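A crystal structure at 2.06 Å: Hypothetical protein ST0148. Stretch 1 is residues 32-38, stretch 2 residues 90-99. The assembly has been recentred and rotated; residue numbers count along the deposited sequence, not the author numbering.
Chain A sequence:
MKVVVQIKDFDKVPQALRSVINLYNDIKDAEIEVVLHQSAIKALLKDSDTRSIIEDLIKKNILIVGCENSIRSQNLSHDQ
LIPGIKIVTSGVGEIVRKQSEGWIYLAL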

# COMPACT_ATOMS: atom_id res chain seq x y z
N ILE A 32 -6.72 -16.92 -0.41
CA ILE A 32 -5.82 -15.88 -0.89
C ILE A 32 -5.57 -15.83 -2.39
O ILE A 32 -5.35 -16.85 -3.04
CB ILE A 32 -4.44 -16.03 -0.20
CG1 ILE A 32 -4.62 -16.06 1.32
CG2 ILE A 32 -3.51 -14.88 -0.60
CD1 ILE A 32 -3.45 -16.70 2.05
N GLU A 33 -5.60 -14.61 -2.93
CA GLU A 33 -5.31 -14.35 -4.34
C GLU A 33 -4.21 -13.29 -4.36
O GLU A 33 -4.36 -12.22 -3.78
CB GLU A 33 -6.52 -13.81 -5.10
CG GLU A 33 -6.15 -13.44 -6.54
CD GLU A 33 -7.31 -12.86 -7.34
OE1 GLU A 33 -8.46 -13.27 -7.11
OE2 GLU A 33 -7.06 -12.02 -8.22
N VAL A 34 -3.10 -13.60 -5.01
CA VAL A 34 -2.01 -12.65 -5.08
C VAL A 34 -1.90 -12.09 -6.48
O VAL A 34 -1.73 -12.84 -7.45
CB VAL A 34 -0.67 -13.30 -4.71
CG1 VAL A 34 0.43 -12.24 -4.68
CG2 VAL A 34 -0.78 -14.01 -3.36
N VAL A 35 -2.00 -10.77 -6.59
CA VAL A 35 -1.92 -10.09 -7.88
C VAL A 35 -0.59 -9.34 -8.02
O VAL A 35 -0.31 -8.41 -7.26
CB VAL A 35 -3.06 -9.05 -8.02
CG1 VAL A 35 -2.91 -8.28 -9.34
CG2 VAL A 35 -4.41 -9.76 -7.96
N LEU A 36 0.22 -9.74 -8.99
CA LEU A 36 1.49 -9.07 -9.22
C LEU A 36 1.42 -8.17 -10.46
O LEU A 36 1.00 -8.62 -11.53
CB LEU A 36 2.63 -10.08 -9.37
CG LEU A 36 2.89 -10.99 -8.15
CD1 LEU A 36 1.93 -12.18 -8.18
CD2 LEU A 36 4.32 -11.49 -8.19
N HIS A 37 1.79 -6.91 -10.29
CA HIS A 37 1.80 -5.97 -11.40
C HIS A 37 3.01 -5.05 -11.36
O HIS A 37 3.86 -5.16 -10.47
CB HIS A 37 0.48 -5.18 -11.48
CG HIS A 37 0.23 -4.26 -10.33
ND1 HIS A 37 0.11 -2.89 -10.48
CD2 HIS A 37 -0.00 -4.50 -9.01
CE1 HIS A 37 -0.17 -2.34 -9.32
NE2 HIS A 37 -0.25 -3.29 -8.41
N GLN A 38 3.08 -4.15 -12.33
CA GLN A 38 4.24 -3.27 -12.46
C GLN A 38 5.48 -4.18 -12.56
O GLN A 38 5.40 -5.26 -13.13
CB GLN A 38 4.37 -2.31 -11.27
CG GLN A 38 3.23 -1.29 -11.16
CD GLN A 38 3.56 -0.14 -10.22
OE1 GLN A 38 4.53 -0.20 -9.46
NE2 GLN A 38 2.75 0.91 -10.25
N SER A 90 -6.00 -6.40 -16.30
CA SER A 90 -5.41 -5.33 -15.50
C SER A 90 -5.25 -5.79 -14.06
O SER A 90 -6.21 -6.24 -13.43
CB SER A 90 -6.30 -4.09 -15.57
OG SER A 90 -5.91 -3.11 -14.63
N GLY A 91 -4.04 -5.67 -13.53
CA GLY A 91 -3.79 -6.07 -12.16
C GLY A 91 -4.54 -5.17 -11.20
O GLY A 91 -5.14 -5.65 -10.24
N VAL A 92 -4.52 -3.87 -11.47
CA VAL A 92 -5.21 -2.92 -10.61
C VAL A 92 -6.72 -3.07 -10.74
O VAL A 92 -7.44 -2.90 -9.76
CB VAL A 92 -4.78 -1.46 -10.94
CG1 VAL A 92 -3.30 -1.29 -10.60
CG2 VAL A 92 -5.00 -1.16 -12.42
N GLY A 93 -7.20 -3.42 -11.93
CA GLY A 93 -8.62 -3.63 -12.11
C GLY A 93 -9.09 -4.83 -11.30
O GLY A 93 -10.18 -4.84 -10.73
N GLU A 94 -8.25 -5.87 -11.26
CA GLU A 94 -8.56 -7.08 -10.52
C GLU A 94 -8.59 -6.77 -9.02
O GLU A 94 -9.51 -7.19 -8.30
CB GLU A 94 -7.50 -8.15 -10.80
CG GLU A 94 -7.62 -9.42 -9.96
CD GLU A 94 -8.80 -10.29 -10.35
OE1 GLU A 94 -9.62 -9.86 -11.19
OE2 GLU A 94 -8.92 -11.42 -9.81
N ILE A 95 -7.59 -6.04 -8.55
CA ILE A 95 -7.48 -5.67 -7.14
C ILE A 95 -8.73 -4.90 -6.71
O ILE A 95 -9.32 -5.18 -5.66
CB ILE A 95 -6.20 -4.83 -6.91
CG1 ILE A 95 -4.96 -5.74 -7.05
CG2 ILE A 95 -6.23 -4.17 -5.54
CD1 ILE A 95 -3.63 -4.99 -7.12
N VAL A 96 -9.14 -3.94 -7.53
CA VAL A 96 -10.33 -3.16 -7.21
C VAL A 96 -11.60 -4.02 -7.25
O VAL A 96 -12.43 -3.96 -6.35
CB VAL A 96 -10.47 -1.95 -8.18
CG1 VAL A 96 -11.84 -1.32 -8.05
CG2 VAL A 96 -9.37 -0.91 -7.86
N ARG A 97 -11.74 -4.84 -8.29
CA ARG A 97 -12.93 -5.70 -8.40
C ARG A 97 -13.05 -6.70 -7.25
O ARG A 97 -14.14 -6.87 -6.71
CB ARG A 97 -12.94 -6.44 -9.75
CG ARG A 97 -13.48 -5.61 -10.91
CD ARG A 97 -13.65 -6.46 -12.17
NE ARG A 97 -12.37 -6.79 -12.79
CZ ARG A 97 -11.75 -6.01 -13.67
NH1 ARG A 97 -12.29 -4.86 -14.04
NH2 ARG A 97 -10.58 -6.38 -14.17
N LYS A 98 -11.95 -7.36 -6.89
CA LYS A 98 -12.02 -8.32 -5.79
C LYS A 98 -12.46 -7.60 -4.52
O LYS A 98 -13.26 -8.13 -3.75
CB LYS A 98 -10.66 -9.01 -5.56
CG LYS A 98 -10.14 -9.80 -6.77
CD LYS A 98 -11.19 -10.75 -7.36
CE LYS A 98 -11.65 -11.82 -6.38
NZ LYS A 98 -12.65 -12.74 -7.02
N GLN A 99 -11.94 -6.39 -4.28
CA GLN A 99 -12.34 -5.65 -3.09
C GLN A 99 -13.84 -5.35 -3.11
O GLN A 99 -14.50 -5.43 -2.08
CB GLN A 99 -11.57 -4.34 -2.96
CG GLN A 99 -10.13 -4.50 -2.49
CD GLN A 99 -9.49 -3.15 -2.19
OE1 GLN A 99 -9.81 -2.52 -1.18
NE2 GLN A 99 -8.60 -2.71 -3.06
O HOH W 1 -10.60 -14.38 -8.46

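A strand, residues 32-36, lies against a helix, residues 91-99, with the two chain directions 150° apart, so that they run roughly antiparallel. The axes come within 8.5 Å of each other, but the spacing is uneven along the contact: the CA atoms of Glu33 and Lys98 are 9.1 Å apart, whereas those of His37 and Gly91 are separated by 5.6 Å. The layers therefore sit closer where the strand ends and the helix begins. Side chains alternate along the strand, and Glu33, Val35 and His37 point toward the helix, while Ile32 and Val34 make no contact with it.

Glu33, with an extended side chain (chi1 and chi2 both t), reaches Glu94 and Lys98, one helical turn apart. Its OE2 lies 2.5 Å from OE2 of Glu94. Two carboxylates would repel at such a distance, so one of the acid groups probably holds a proton, though the coordinates do not tell which. The other oxygen of Glu33 faces Lys98: OE1 is 3.6 Å from Lys98 CE and 4.2 Å from Lys98 NZ, too far for a salt bridge although the charges are opposite. A water to one side bridges the pair, donating to Glu33 OE1 at 2.8 Å and accepting from Lys98 NZ at 3.0 Å, and so links the two side chains indirectly.

Val35, one strand repeat further on, brings the contact to apolar packing. Its CB meets CG1 of Ile95 at 3.9 Å, and its CG2 touches the aliphatic CG of Glu94 at 3.8 Å, so the acid lends its methylene to the packing while its carboxylate faces Glu33. The remaining methyl, Val35 CG1, rests 3.6 Å from the backbone carbonyl oxygen Gly91 O, which is already engaged in the helix by Ile95 N at 3.0 Å.

Leu36 points away from the helix and leaves the next contact to His37, just past the strand. Here the helix backbone itself approaches, with His37 CB 4.4 Å from Gly91 CA. The absence of a side chain on Gly91 permits this closeness: a CB there would point toward the strand, falling 2.9 Å from His37 CB, a clash, and 3.4 Å from Val35 CG1. With chi1 near 66° (p), the His37 ring lies beside Val92 and Ile95, its CE1 3.5 Å from Val92 CG1 and its NE2 4.0 Å from Ile95 CD1. These are van der Waals contacts made obliquely to the ring; NE2 finds its hydrogen bond elsewhere in the structure. The CA-to-CB bond of Ile95 points sideways, yet the end of its side chain comes nearer to the strand, so this residue packs against both Val35 and His37.

Gln38 lies beyond the contact. At the helix start, Ser90 turns away from the strand and serves as the N-cap: its OG accepts from Gly93 N at 3.0 Å, satisfying an amide in the first turn.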